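Local coordinates for protein transcriptional activator, putative (Pyrococcus furiosus, PDB 1RTW) that is of unknown function but is a putative transcriptional activator of the all-helical TENA/THI-4/PQQC family, at residues Tyr74-Ser77 / Lys78-Glu81; Glu120-Thr123 / Ala124-Cys127; Glu128-Ala131 / Tyr132-Ala135; Ser157-Glu160 / Phe161-Val165. One frame throughout, in Å; residues are numbered along the deposited sequence.

Interaction 1: Tyr74-Ser77 / Lys78-Glu81; sequences YYIS and KELE
The phenol ring of Tyr74 is approached by the ammonium end of Lys78, one helical turn further on. Lys78 NZ lies 3.3 Å from Tyr74 CE1 and comes in obliquely, while the ring itself also stacks on Tyr74 of the second subunit. The ring of Tyr75 is directed at helix 159-176, where it touches Glu160 and Phe161. The first torsion of Lys78 lies off the staggered positions (chi1 -104°) and the chain bends at chi2, which brings Lys78 CD to 3.6 Å from Tyr74 O; beyond that bend it runs extended, carrying NZ to the ring. Glu81 OE1 lies 3.8 Å from Lys78 NZ, a long salt bridge. Ser77 OG donates back to Tyr74 O, which also receives a weak bond from Lys78 N. On the inner side Ile76 and Glu79 run side by side, with Ile76 CG2 3.9 Å from Glu79 CD; the carboxylate goes on to accept a bond from Trp156 NE1. Lys78 N bonds to Tyr75 O (3.1 Å), Glu79 N to Ile76 O (3.0 Å) and Leu80 N to Ser77 O (3.1 Å). The amides of Glu79 and Leu80 lack a bond to the turn before and reach three residues back instead, as in a 3-10 turn, which marks a kink in helix 66-89 of the bundle, at the interface with the second subunit.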
ATOM      1  N   TYR B  74      15.417  -7.557 -11.846  1.00 15.32           N
ATOM      2  CA  TYR B  74      16.807  -7.295 -12.195  1.00 16.77           C
ATOM      3  C   TYR B  74      16.942  -7.293 -13.722  1.00 17.19           C
ATOM      4  O   TYR B  74      17.555  -6.394 -14.293  1.00 16.37           O
ATOM      5  CB  TYR B  74      17.723  -8.356 -11.576  1.00 21.22           C
ATOM      6  CG  TYR B  74      19.193  -8.133 -11.859  1.00 24.91           C
ATOM      7  CD1 TYR B  74      19.843  -6.976 -11.423  1.00 27.61           C
ATOM      8  CD2 TYR B  74      19.922  -9.058 -12.597  1.00 25.70           C
ATOM      9  CE1 TYR B  74      21.189  -6.747 -11.724  1.00 30.35           C
ATOM     10  CE2 TYR B  74      21.263  -8.842 -12.899  1.00 28.23           C
ATOM     11  CZ  TYR B  74      21.889  -7.687 -12.463  1.00 30.29           C
ATOM     12  OH  TYR B  74      23.213  -7.468 -12.766  1.00 34.86           O
ATOM     13  N   TYR B  75      16.337  -8.289 -14.369  1.00 16.72           N
ATOM     14  CA  TYR B  75      16.351  -8.423 -15.823  1.00 17.62           C
ATOM     15  C   TYR B  75      15.714  -7.200 -16.503  1.00 18.84           C
ATOM     16  O   TYR B  75      16.371  -6.525 -17.307  1.00 20.19           O
ATOM     17  CB  TYR B  75      15.627  -9.717 -16.215  1.00 16.44           C
ATOM     18  CG  TYR B  75      15.425  -9.946 -17.701  1.00 16.27           C
ATOM     19  CD1 TYR B  75      16.504  -9.956 -18.594  1.00 13.36           C
ATOM     20  CD2 TYR B  75      14.141 -10.160 -18.214  1.00 13.56           C
ATOM     21  CE1 TYR B  75      16.302 -10.173 -19.966  1.00 12.10           C
ATOM     22  CE2 TYR B  75      13.926 -10.380 -19.572  1.00 12.79           C
ATOM     23  CZ  TYR B  75      15.001 -10.389 -20.444  1.00 15.76           C
ATOM     24  OH  TYR B  75      14.757 -10.637 -21.782  1.00 15.72           O
ATOM     25  N   ILE B  76      14.480  -6.873 -16.114  1.00 17.36           N
ATOM     26  CA  ILE B  76      13.752  -5.728 -16.672  1.00 15.91           C
ATOM     27  C   ILE B  76      14.458  -4.386 -16.395  1.00 15.24           C
ATOM     28  O   ILE B  76      14.369  -3.465 -17.206  1.00 12.74           O
ATOM     29  CB  ILE B  76      12.289  -5.644 -16.119  1.00 16.88           C
ATOM     30  CG1 ILE B  76      11.555  -6.979 -16.264  1.00 17.03           C
ATOM     31  CG2 ILE B  76      11.506  -4.572 -16.827  1.00 18.97           C
ATOM     32  CD1 ILE B  76      11.704  -7.626 -17.580  1.00 18.12           C
ATOM     33  N   SER B  77      15.132  -4.269 -15.247  1.00 15.55           N
ATOM     34  CA  SER B  77      15.853  -3.033 -14.890  1.00 17.30           C
ATOM     35  C   SER B  77      16.967  -2.723 -15.897  1.00 18.47           C
ATOM     36  O   SER B  77      17.385  -1.572 -16.036  1.00 18.33           O
ATOM     37  CB  SER B  77      16.482  -3.137 -13.499  1.00 15.33           C
ATOM     38  OG  SER B  77      17.598  -4.019 -13.510  1.00 15.33           O
ATOM     39  N   LYS B  78      17.448  -3.758 -16.580  1.00 19.08           N
ATOM     40  CA  LYS B  78      18.499  -3.596 -17.579  1.00 22.51           C
ATOM     41  C   LYS B  78      18.014  -2.718 -18.731  1.00 22.81           C
ATOM     42  O   LYS B  78      18.812  -1.999 -19.358  1.00 20.71           O
ATOM     43  CB  LYS B  78      18.968  -4.962 -18.088  1.00 25.44           C
ATOM     44  CG  LYS B  78      20.307  -5.414 -17.520  1.00 31.69           C
ATOM     45  CD  LYS B  78      20.427  -5.146 -16.022  1.00 36.13           C
ATOM     46  CE  LYS B  78      21.872  -5.285 -15.539  1.00 40.77           C
ATOM     47  NZ  LYS B  78      22.059  -4.719 -14.169  1.00 42.10           N
ATOM     48  N   GLU B  79      16.695  -2.742 -18.955  1.00 22.56           N
ATOM     49  CA  GLU B  79      16.048  -1.947 -20.003  1.00 22.38           C
ATOM     50  C   GLU B  79      16.325  -0.460 -19.810  1.00 21.34           C
ATOM     51  O   GLU B  79      16.378   0.288 -20.778  1.00 20.63           O
ATOM     52  CB  GLU B  79      14.528  -2.181 -20.021  1.00 22.31           C
ATOM     53  CG  GLU B  79      14.084  -3.564 -20.470  1.00 20.18           C
ATOM     54  CD  GLU B  79      12.564  -3.720 -20.519  1.00 22.36           C
ATOM     55  OE1 GLU B  79      11.830  -2.730 -20.301  1.00 22.79           O
ATOM     56  OE2 GLU B  79      12.094  -4.842 -20.787  1.00 22.37           O
ATOM     57  N   LEU B  80      16.493  -0.033 -18.559  1.00 22.39           N
ATOM     58  CA  LEU B  80      16.782   1.371 -18.274  1.00 26.05           C
ATOM     59  C   LEU B  80      18.072   1.786 -18.948  1.00 30.16           C
ATOM     60  O   LEU B  80      18.125   2.840 -19.579  1.00 32.26           O
ATOM     61  CB  LEU B  80      16.904   1.626 -16.772  1.00 22.29           C
ATOM     62  CG  LEU B  80      15.624   1.419 -15.971  1.00 21.73           C
ATOM     63  CD1 LEU B  80      15.895   1.705 -14.504  1.00 19.41           C
ATOM     64  CD2 LEU B  80      14.515   2.311 -16.522  1.00 17.61           C
ATOM     65  N   GLU B  81      19.109   0.960 -18.802  1.00 34.19           N
ATOM     66  CA  GLU B  81      20.411   1.226 -19.406  1.00 37.12           C
ATOM     67  C   GLU B  81      20.258   1.263 -20.926  1.00 35.15           C
ATOM     68  O   GLU B  81      20.853   2.097 -21.599  1.00 33.27           O
ATOM     69  CB  GLU B  81      21.418   0.133 -19.018  1.00 44.35           C
ATOM     70  CG  GLU B  81      21.543  -0.117 -17.514  1.00 54.76           C
ATOM     71  CD  GLU B  81      22.387  -1.345 -17.169  1.00 59.54           C
ATOM     72  OE1 GLU B  81      22.847  -1.439 -16.008  1.00 61.67           O
ATOM     73  OE2 GLU B  81      22.583  -2.218 -18.044  1.00 62.45           O
TER

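Interaction 2: Glu120-Thr123 / Ala124-Cys127; sequences EGFT and ALYC
Phe122 overlaps Leu125, whose methyl CD2 sits over one face of the ring, 4.0 Å from Phe122 CE1. The two side chains cross at a slant, so it is a single methyl branch that meets the ring. Leu125 CG stands anti to the backbone N (chi1 174°), and CD2, the branch that continues the chain outward, is the one that meets the phenylalanine. Beneath this small apolar contact the helix is regular: Ala124 N bonds to Glu120 O (2.9 Å), Leu125 N to Gly121 O (3.0 Å), Tyr126 N to Phe122 O (3.0 Å) and Cys127 N to Thr123 O (3.1 Å). The last two are nearly straight. Thr123 OG1 lies beside its own backbone N and donates to Leu119 O in the turn before, which satisfies the buried hydroxyl, while CG2 is anti to that N. Glu120 OE1, by contrast, accepts from Ser117 N, ahead of the helix. The side chains radiate to several partners. Phe122 and Tyr126 reach helix 159-176, Leu125 and Ala124 meet Phe53 of helix 33-60, Cys127 packs on Phe191 and Val194 of helix 181-201, and Thr123 touches Phe2, Leu6, Leu172 and Ala187. This part of helix 118-142 is thus enclosed by helices, with no strand in the fold.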
ATOM      1  N   GLU B 120      -5.032 -10.274 -10.286  1.00 16.45           N
ATOM      2  CA  GLU B 120      -5.238  -9.149 -11.195  1.00 17.16           C
ATOM      3  C   GLU B 120      -3.883  -8.519 -11.546  1.00 18.01           C
ATOM      4  O   GLU B 120      -3.599  -8.208 -12.708  1.00 17.75           O
ATOM      5  CB  GLU B 120      -6.120  -8.100 -10.531  1.00 21.45           C
ATOM      6  CG  GLU B 120      -7.582  -8.515 -10.300  1.00 22.31           C
ATOM      7  CD  GLU B 120      -8.376  -7.428  -9.579  1.00 26.88           C
ATOM      8  OE1 GLU B 120      -8.168  -7.229  -8.358  1.00 27.12           O
ATOM      9  OE2 GLU B 120      -9.201  -6.755 -10.236  1.00 29.91           O
ATOM     10  N   GLY B 121      -3.044  -8.358 -10.527  1.00 16.80           N
ATOM     11  CA  GLY B 121      -1.740  -7.772 -10.730  1.00 16.25           C
ATOM     12  C   GLY B 121      -0.882  -8.600 -11.664  1.00 16.32           C
ATOM     13  O   GLY B 121      -0.308  -8.078 -12.621  1.00 14.45           O
ATOM     14  N   PHE B 122      -0.804  -9.898 -11.394  1.00 16.46           N
ATOM     15  CA  PHE B 122      -0.010 -10.793 -12.219  1.00 16.82           C
ATOM     16  C   PHE B 122      -0.595 -10.881 -13.626  1.00 16.61           C
ATOM     17  O   PHE B 122       0.144 -11.012 -14.598  1.00 17.51           O
ATOM     18  CB  PHE B 122       0.107 -12.180 -11.575  1.00 16.29           C
ATOM     19  CG  PHE B 122       1.372 -12.903 -11.948  1.00 19.57           C
ATOM     20  CD1 PHE B 122       2.558 -12.625 -11.290  1.00 19.92           C
ATOM     21  CD2 PHE B 122       1.392 -13.814 -12.995  1.00 18.01           C
ATOM     22  CE1 PHE B 122       3.748 -13.237 -11.673  1.00 21.05           C
ATOM     23  CE2 PHE B 122       2.577 -14.431 -13.381  1.00 16.90           C
ATOM     24  CZ  PHE B 122       3.759 -14.140 -12.720  1.00 18.86           C
ATOM     25  N   THR B 123      -1.919 -10.785 -13.737  1.00 15.93           N
ATOM     26  CA  THR B 123      -2.567 -10.816 -15.041  1.00 16.71           C
ATOM     27  C   THR B 123      -2.125  -9.574 -15.820  1.00 16.16           C
ATOM     28  O   THR B 123      -1.820  -9.660 -17.018  1.00 19.54           O
ATOM     29  CB  THR B 123      -4.124 -10.860 -14.912  1.00 18.16           C
ATOM     30  OG1 THR B 123      -4.513 -12.107 -14.332  1.00 17.02           O
ATOM     31  CG2 THR B 123      -4.795 -10.746 -16.260  1.00 16.25           C
ATOM     32  N   ALA B 124      -2.049  -8.430 -15.137  1.00 13.68           N
ATOM     33  CA  ALA B 124      -1.619  -7.190 -15.795  1.00 12.81           C
ATOM     34  C   ALA B 124      -0.169  -7.318 -16.273  1.00 12.74           C
ATOM     35  O   ALA B 124       0.180  -6.840 -17.359  1.00 11.22           O
ATOM     36  CB  ALA B 124      -1.758  -5.999 -14.854  1.00 10.16           C
ATOM     37  N   LEU B 125       0.660  -7.984 -15.465  1.00 10.96           N
ATOM     38  CA  LEU B 125       2.055  -8.186 -15.810  1.00 11.93           C
ATOM     39  C   LEU B 125       2.154  -8.991 -17.104  1.00 13.64           C
ATOM     40  O   LEU B 125       2.814  -8.571 -18.050  1.00 12.44           O
ATOM     41  CB  LEU B 125       2.796  -8.912 -14.687  1.00 10.26           C
ATOM     42  CG  LEU B 125       4.249  -9.288 -15.024  1.00  8.53           C
ATOM     43  CD1 LEU B 125       5.085  -8.025 -15.184  1.00  9.26           C
ATOM     44  CD2 LEU B 125       4.812 -10.146 -13.935  1.00  6.27           C
ATOM     45  N   TYR B 126       1.467 -10.131 -17.142  1.00 16.59           N
ATOM     46  CA  TYR B 126       1.465 -10.998 -18.317  1.00 18.79           C
ATOM     47  C   TYR B 126       1.091 -10.227 -19.567  1.00 17.70           C
ATOM     48  O   TYR B 126       1.807 -10.262 -20.564  1.00 20.81           O
ATOM     49  CB  TYR B 126       0.470 -12.158 -18.143  1.00 20.67           C
ATOM     50  CG  TYR B 126       0.354 -13.038 -19.374  1.00 20.92           C
ATOM     51  CD1 TYR B 126       1.483 -13.630 -19.935  1.00 22.66           C
ATOM     52  CD2 TYR B 126      -0.877 -13.248 -19.994  1.00 22.90           C
ATOM     53  CE1 TYR B 126       1.396 -14.405 -21.078  1.00 24.45           C
ATOM     54  CE2 TYR B 126      -0.981 -14.031 -21.144  1.00 23.80           C
ATOM     55  CZ  TYR B 126       0.163 -14.604 -21.683  1.00 25.06           C
ATOM     56  OH  TYR B 126       0.092 -15.369 -22.828  1.00 27.65           O
ATOM     57  N   CYS B 127      -0.048  -9.552 -19.501  1.00 16.03           N
ATOM     58  CA  CYS B 127      -0.555  -8.764 -20.611  1.00 15.38           C
ATOM     59  C   CYS B 127       0.485  -7.784 -21.163  1.00 15.66           C
ATOM     60  O   CYS B 127       0.769  -7.784 -22.354  1.00 15.70           O
ATOM     61  CB  CYS B 127      -1.817  -8.025 -20.166  1.00 14.29           C
ATOM     62  SG  CYS B 127      -2.641  -7.085 -21.452  1.00 14.66           S
TER

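Interaction 3: Glu128-Ala131 / Tyr132-Ala135; sequences EEKA and YYEA
Lys130 starts with its CB directed away from the following turn and then curls back to meet Glu134. CG is anti to the backbone N (chi1 175°), and a bend at chi2 (66°) swings the rest of the chain along the helix. CD packs against Val165 of helix 159-176. Further out, Lys130 CE comes within 4.0 Å of Glu134 CG and 3.5 Å of Glu134 OE2. At the tip, Lys130 NZ forms a salt bridge with Glu134 OE2 at 2.9 Å, reaching that oxygen on its anti side, 28° out of the carboxylate plane. The ammonium also lies at the edge of the Tyr133 ring, though no closer than 4.5 Å, from Lys130 NZ to Tyr133 CD2. Glu134 bends in turn at chi2, and its CG rests 3.4 Å from Lys130 O, so the glutamate chain hugs the turn it follows. The backbone carries the usual i to i+4 bonds, among them Glu134 N to Lys130 O at 3.1 Å; Tyr132 N to Glu128 O is weak. Glu129 OE2 is hydrogen-bonded to Tyr164 OH, and Glu128 and Glu129 come close to bound phosphate. Tyr132 leaves in another direction, where its hydroxyl is hydrogen-bonded to Trp39 and its ring lies among Trp136, Trp156 and Trp202. Glu134 OE2 also forms a salt bridge with Lys137 NZ; two ammonium groups sharing one oxygen would be expected to favour the ionised carboxylate.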
ATOM      1  N   GLU B 128       1.061  -6.967 -20.289  1.00 16.52           N
ATOM      2  CA  GLU B 128       2.082  -5.988 -20.671  1.00 16.98           C
ATOM      3  C   GLU B 128       3.322  -6.602 -21.338  1.00 16.43           C
ATOM      4  O   GLU B 128       3.877  -6.036 -22.281  1.00 14.45           O
ATOM      5  CB  GLU B 128       2.518  -5.204 -19.424  1.00 20.31           C
ATOM      6  CG  GLU B 128       3.982  -4.710 -19.450  1.00 28.41           C
ATOM      7  CD  GLU B 128       4.669  -4.775 -18.091  1.00 31.17           C
ATOM      8  OE1 GLU B 128       4.106  -5.335 -17.135  1.00 36.16           O
ATOM      9  OE2 GLU B 128       5.785  -4.254 -17.956  1.00 36.64           O
ATOM     10  N   GLU B 129       3.802  -7.716 -20.794  1.00 16.26           N
ATOM     11  CA  GLU B 129       4.990  -8.362 -21.350  1.00 17.70           C
ATOM     12  C   GLU B 129       4.674  -9.099 -22.635  1.00 16.48           C
ATOM     13  O   GLU B 129       5.411  -9.000 -23.607  1.00 16.58           O
ATOM     14  CB  GLU B 129       5.630  -9.317 -20.329  1.00 16.76           C
ATOM     15  CG  GLU B 129       5.941  -8.693 -18.962  1.00 17.85           C
ATOM     16  CD  GLU B 129       6.967  -7.565 -19.023  1.00 17.42           C
ATOM     17  OE1 GLU B 129       6.889  -6.750 -19.945  1.00 20.26           O
ATOM     18  OE2 GLU B 129       7.834  -7.459 -18.134  1.00 19.57           O
ATOM     19  N   LYS B 130       3.561  -9.826 -22.629  1.00 16.94           N
ATOM     20  CA  LYS B 130       3.128 -10.593 -23.784  1.00 16.37           C
ATOM     21  C   LYS B 130       2.801  -9.665 -24.955  1.00 16.62           C
ATOM     22  O   LYS B 130       3.102  -9.979 -26.113  1.00 18.05           O
ATOM     23  CB  LYS B 130       1.924 -11.453 -23.400  1.00 16.23           C
ATOM     24  CG  LYS B 130       1.289 -12.224 -24.531  1.00 16.52           C
ATOM     25  CD  LYS B 130       2.202 -13.290 -25.084  1.00 16.75           C
ATOM     26  CE  LYS B 130       1.485 -14.108 -26.134  1.00 15.53           C
ATOM     27  NZ  LYS B 130       2.416 -15.046 -26.805  1.00 18.06           N
ATOM     28  N   ALA B 131       2.224  -8.507 -24.652  1.00 14.65           N
ATOM     29  CA  ALA B 131       1.890  -7.534 -25.684  1.00 14.03           C
ATOM     30  C   ALA B 131       3.145  -7.054 -26.409  1.00 15.24           C
ATOM     31  O   ALA B 131       3.180  -7.013 -27.641  1.00 15.01           O
ATOM     32  CB  ALA B 131       1.171  -6.353 -25.082  1.00 10.36           C
ATOM     33  N   TYR B 132       4.183  -6.707 -25.645  1.00 16.76           N
ATOM     34  CA  TYR B 132       5.418  -6.214 -26.242  1.00 18.25           C
ATOM     35  C   TYR B 132       6.192  -7.292 -26.978  1.00 20.48           C
ATOM     36  O   TYR B 132       6.846  -7.017 -27.992  1.00 19.88           O
ATOM     37  CB  TYR B 132       6.293  -5.529 -25.194  1.00 17.35           C
ATOM     38  CG  TYR B 132       6.373  -4.038 -25.390  1.00 16.82           C
ATOM     39  CD1 TYR B 132       7.559  -3.351 -25.166  1.00 15.13           C
ATOM     40  CD2 TYR B 132       5.266  -3.317 -25.842  1.00 16.28           C
ATOM     41  CE1 TYR B 132       7.647  -1.969 -25.393  1.00 16.47           C
ATOM     42  CE2 TYR B 132       5.345  -1.940 -26.075  1.00 17.38           C
ATOM     43  CZ  TYR B 132       6.535  -1.271 -25.847  1.00 16.59           C
ATOM     44  OH  TYR B 132       6.602   0.094 -26.068  1.00 19.15           O
ATOM     45  N   TYR B 133       6.095  -8.521 -26.480  1.00 22.23           N
ATOM     46  CA  TYR B 133       6.771  -9.644 -27.112  1.00 24.09           C
ATOM     47  C   TYR B 133       6.201  -9.830 -28.516  1.00 24.53           C
ATOM     48  O   TYR B 133       6.951  -9.931 -29.484  1.00 25.29           O
ATOM     49  CB  TYR B 133       6.595 -10.917 -26.281  1.00 25.38           C
ATOM     50  CG  TYR B 133       7.246 -12.150 -26.879  1.00 24.85           C
ATOM     51  CD1 TYR B 133       8.560 -12.121 -27.338  1.00 25.30           C
ATOM     52  CD2 TYR B 133       6.535 -13.343 -26.990  1.00 26.20           C
ATOM     53  CE1 TYR B 133       9.152 -13.254 -27.899  1.00 28.32           C
ATOM     54  CE2 TYR B 133       7.110 -14.483 -27.547  1.00 27.05           C
ATOM     55  CZ  TYR B 133       8.417 -14.439 -27.999  1.00 29.49           C
ATOM     56  OH  TYR B 133       8.989 -15.580 -28.532  1.00 28.16           O
ATOM     57  N   GLU B 134       4.878  -9.809 -28.626  1.00 25.04           N
ATOM     58  CA  GLU B 134       4.215  -9.968 -29.918  1.00 25.51           C
ATOM     59  C   GLU B 134       4.482  -8.821 -30.894  1.00 27.93           C
ATOM     60  O   GLU B 134       4.816  -9.059 -32.059  1.00 29.71           O
ATOM     61  CB  GLU B 134       2.706 -10.148 -29.725  1.00 23.36           C
ATOM     62  CG  GLU B 134       2.319 -11.461 -29.055  1.00 21.43           C
ATOM     63  CD  GLU B 134       2.785 -12.681 -29.827  1.00 22.47           C
ATOM     64  OE1 GLU B 134       2.729 -12.663 -31.074  1.00 24.41           O
ATOM     65  OE2 GLU B 134       3.209 -13.664 -29.187  1.00 23.45           O
ATOM     66  N   ALA B 135       4.368  -7.583 -30.412  1.00 28.63           N
ATOM     67  CA  ALA B 135       4.581  -6.397 -31.244  1.00 28.09           C
ATOM     68  C   ALA B 135       5.973  -6.335 -31.841  1.00 28.90           C
ATOM     69  O   ALA B 135       6.134  -6.139 -33.043  1.00 32.06           O
ATOM     70  CB  ALA B 135       4.302  -5.139 -30.447  1.00 24.30           C
TER

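Interaction 4: Ser157-Glu160 / Phe161-Val165; sequences SSQE and FGEYV
Ser158 OG accepts the N-H of Phe161 at 3.2 Å, in a bond that is fairly straight (163°), and so caps the first turn of helix 159-176. The hydroxyl sits between the backbone N and the carbonyl carbon (chi1 73°), and this places it in line with the N-H of Phe161. It also bonds to His155 O, so one oxygen ties the new helix to the end of the preceding one. Bonds from i+4 to i follow: Gly162 N donates to Ser158 O (3.0 Å), Glu163 N to Gln159 O (2.9 Å) and Tyr164 N to Glu160 O (3.1 Å), the one at Glu163 N being bent and shared weakly with Glu160 O. Deeper in the protein, the Tyr164 hydroxyl is hydrogen-bonded to Glu129 OE2 of helix 118-142. On the outer side Gln159 and Glu163 cross at about a right angle. Glu163 CG is pressed to 3.0 Å from Gln159 O, whereas the side chains themselves meet more loosely, Gln159 CG lying 4.2 Å from Glu163 CD; their amide and carboxylate planes are turned 53° apart. On the inner side Tyr164 CD2 lies 3.8 Å above one face of the Phe161 ring, displaced toward its rim. That ring also makes edge-to-face contacts with His155 and Trp156, and the hydroxyl of Tyr75 from helix 66-89 touches Phe161 at CA and at the CD1 side of its ring. Serine at the N-cap is a classic helix start; here it sets the chain from helix 150-157 into helix 159-176, with Phe161 close to a bound phosphate ion.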
ATOM      1  N   SER B 157      12.005  -9.103 -28.797  1.00 25.24           N
ATOM      2  CA  SER B 157      11.665 -10.231 -29.660  1.00 27.20           C
ATOM      3  C   SER B 157      12.602 -11.418 -29.428  1.00 27.97           C
ATOM      4  O   SER B 157      12.371 -12.506 -29.958  1.00 27.54           O
ATOM      5  CB  SER B 157      11.722  -9.814 -31.134  1.00 26.96           C
ATOM      6  OG  SER B 157      13.053  -9.534 -31.540  1.00 27.96           O
ATOM      7  N   SER B 158      13.639 -11.214 -28.618  1.00 29.59           N
ATOM      8  CA  SER B 158      14.619 -12.266 -28.336  1.00 33.06           C
ATOM      9  C   SER B 158      14.031 -13.519 -27.691  1.00 35.22           C
ATOM     10  O   SER B 158      12.962 -13.482 -27.081  1.00 32.74           O
ATOM     11  CB  SER B 158      15.750 -11.729 -27.452  1.00 31.99           C
ATOM     12  OG  SER B 158      15.316 -11.519 -26.116  1.00 32.76           O
ATOM     13  N   GLN B 159      14.755 -14.626 -27.831  1.00 40.74           N
ATOM     14  CA  GLN B 159      14.351 -15.907 -27.260  1.00 45.31           C
ATOM     15  C   GLN B 159      14.325 -15.775 -25.740  1.00 43.99           C
ATOM     16  O   GLN B 159      13.466 -16.345 -25.074  1.00 40.02           O
ATOM     17  CB  GLN B 159      15.338 -17.008 -27.673  1.00 52.28           C
ATOM     18  CG  GLN B 159      14.962 -18.424 -27.224  1.00 61.33           C
ATOM     19  CD  GLN B 159      13.731 -18.978 -27.930  1.00 66.29           C
ATOM     20  OE1 GLN B 159      13.155 -18.337 -28.813  1.00 68.51           O
ATOM     21  NE2 GLN B 159      13.328 -20.183 -27.545  1.00 67.61           N
ATOM     22  N   GLU B 160      15.258 -14.993 -25.210  1.00 45.09           N
ATOM     23  CA  GLU B 160      15.365 -14.764 -23.778  1.00 45.98           C
ATOM     24  C   GLU B 160      14.103 -14.108 -23.229  1.00 38.85           C
ATOM     25  O   GLU B 160      13.567 -14.545 -22.213  1.00 35.85           O
ATOM     26  CB  GLU B 160      16.585 -13.893 -23.481  1.00 56.73           C
ATOM     27  CG  GLU B 160      16.885 -13.728 -22.004  1.00 70.80           C
ATOM     28  CD  GLU B 160      18.171 -12.965 -21.748  1.00 77.68           C
ATOM     29  OE1 GLU B 160      18.387 -11.910 -22.386  1.00 79.89           O
ATOM     30  OE2 GLU B 160      18.965 -13.420 -20.897  1.00 79.96           O
ATOM     31  N   PHE B 161      13.635 -13.061 -23.900  1.00 31.85           N
ATOM     32  CA  PHE B 161      12.427 -12.372 -23.467  1.00 28.89           C
ATOM     33  C   PHE B 161      11.218 -13.295 -23.606  1.00 26.76           C
ATOM     34  O   PHE B 161      10.356 -13.325 -22.736  1.00 25.20           O
ATOM     35  CB  PHE B 161      12.197 -11.092 -24.270  1.00 24.67           C
ATOM     36  CG  PHE B 161      11.205 -10.164 -23.642  1.00 19.21           C
ATOM     37  CD1 PHE B 161      11.592  -9.328 -22.606  1.00 20.56           C
ATOM     38  CD2 PHE B 161       9.885 -10.132 -24.073  1.00 17.06           C
ATOM     39  CE1 PHE B 161      10.681  -8.470 -21.998  1.00 17.82           C
ATOM     40  CE2 PHE B 161       8.962  -9.280 -23.477  1.00 16.66           C
ATOM     41  CZ  PHE B 161       9.359  -8.442 -22.430  1.00 17.22           C
ATOM     42  N   GLY B 162      11.178 -14.056 -24.698  1.00 26.34           N
ATOM     43  CA  GLY B 162      10.085 -14.978 -24.931  1.00 25.92           C
ATOM     44  C   GLY B 162      10.007 -16.050 -23.860  1.00 27.06           C
ATOM     45  O   GLY B 162       8.928 -16.550 -23.540  1.00 26.77           O
ATOM     46  N   GLU B 163      11.160 -16.412 -23.309  1.00 27.96           N
ATOM     47  CA  GLU B 163      11.219 -17.420 -22.261  1.00 29.41           C
ATOM     48  C   GLU B 163      10.661 -16.814 -20.981  1.00 27.62           C
ATOM     49  O   GLU B 163       9.967 -17.476 -20.212  1.00 27.74           O
ATOM     50  CB  GLU B 163      12.658 -17.905 -22.069  1.00 30.37           C
ATOM     51  CG  GLU B 163      13.156 -18.746 -23.240  1.00 37.43           C
ATOM     52  CD  GLU B 163      14.620 -19.132 -23.136  1.00 39.92           C
ATOM     53  OE1 GLU B 163      15.447 -18.297 -22.714  1.00 43.20           O
ATOM     54  OE2 GLU B 163      14.948 -20.280 -23.491  1.00 44.33           O
ATOM     55  N   TYR B 164      10.968 -15.540 -20.778  1.00 26.43           N
ATOM     56  CA  TYR B 164      10.499 -14.783 -19.631  1.00 25.05           C
ATOM     57  C   TYR B 164       8.968 -14.682 -19.712  1.00 25.98           C
ATOM     58  O   TYR B 164       8.272 -14.870 -18.713  1.00 27.54           O
ATOM     59  CB  TYR B 164      11.169 -13.403 -19.644  1.00 23.79           C
ATOM     60  CG  TYR B 164      10.484 -12.339 -18.816  1.00 22.55           C
ATOM     61  CD1 TYR B 164      10.279 -12.515 -17.448  1.00 21.25           C
ATOM     62  CD2 TYR B 164      10.034 -11.155 -19.409  1.00 19.68           C
ATOM     63  CE1 TYR B 164       9.645 -11.546 -16.692  1.00 20.61           C
ATOM     64  CE2 TYR B 164       9.398 -10.173 -18.662  1.00 19.74           C
ATOM     65  CZ  TYR B 164       9.206 -10.374 -17.305  1.00 22.20           C
ATOM     66  OH  TYR B 164       8.584  -9.407 -16.552  1.00 21.57           O
ATOM     67  N   VAL B 165       8.451 -14.434 -20.914  1.00 24.82           N
ATOM     68  CA  VAL B 165       7.012 -14.339 -21.132  1.00 27.62           C
ATOM     69  C   VAL B 165       6.364 -15.697 -20.879  1.00 30.72           C
ATOM     70  O   VAL B 165       5.330 -15.787 -20.218  1.00 26.89           O
ATOM     71  CB  VAL B 165       6.685 -13.875 -22.578  1.00 25.82           C
ATOM     72  CG1 VAL B 165       5.200 -14.017 -22.862  1.00 22.48           C
ATOM     73  CG2 VAL B 165       7.105 -12.430 -22.765  1.00 24.75           C
TER

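In the fold
Along the chain the four contacts come in series on three helices of one all-helical bundle: interaction 1 on helix 66-89, interactions 2 and 3 on successive parts of helix 118-142, and interaction 4 at the start of helix 159-176. Interaction 4 touches all the others, its centre about 10 Å from that of interaction 3 and 14 Å from that of interaction 1; Leu125 and Tyr126 of interaction 2 meet its Tyr164 and Val165. Interactions 1 and 3 touch through Ile76 and Glu129, whereas 1 and 2 do not. Glu79, Glu128, Glu129 and Phe161 each come near bound phosphate, probably from the crystallisation liquor, consistent with a shared pocket. Interaction 1 alone adjoins another subunit.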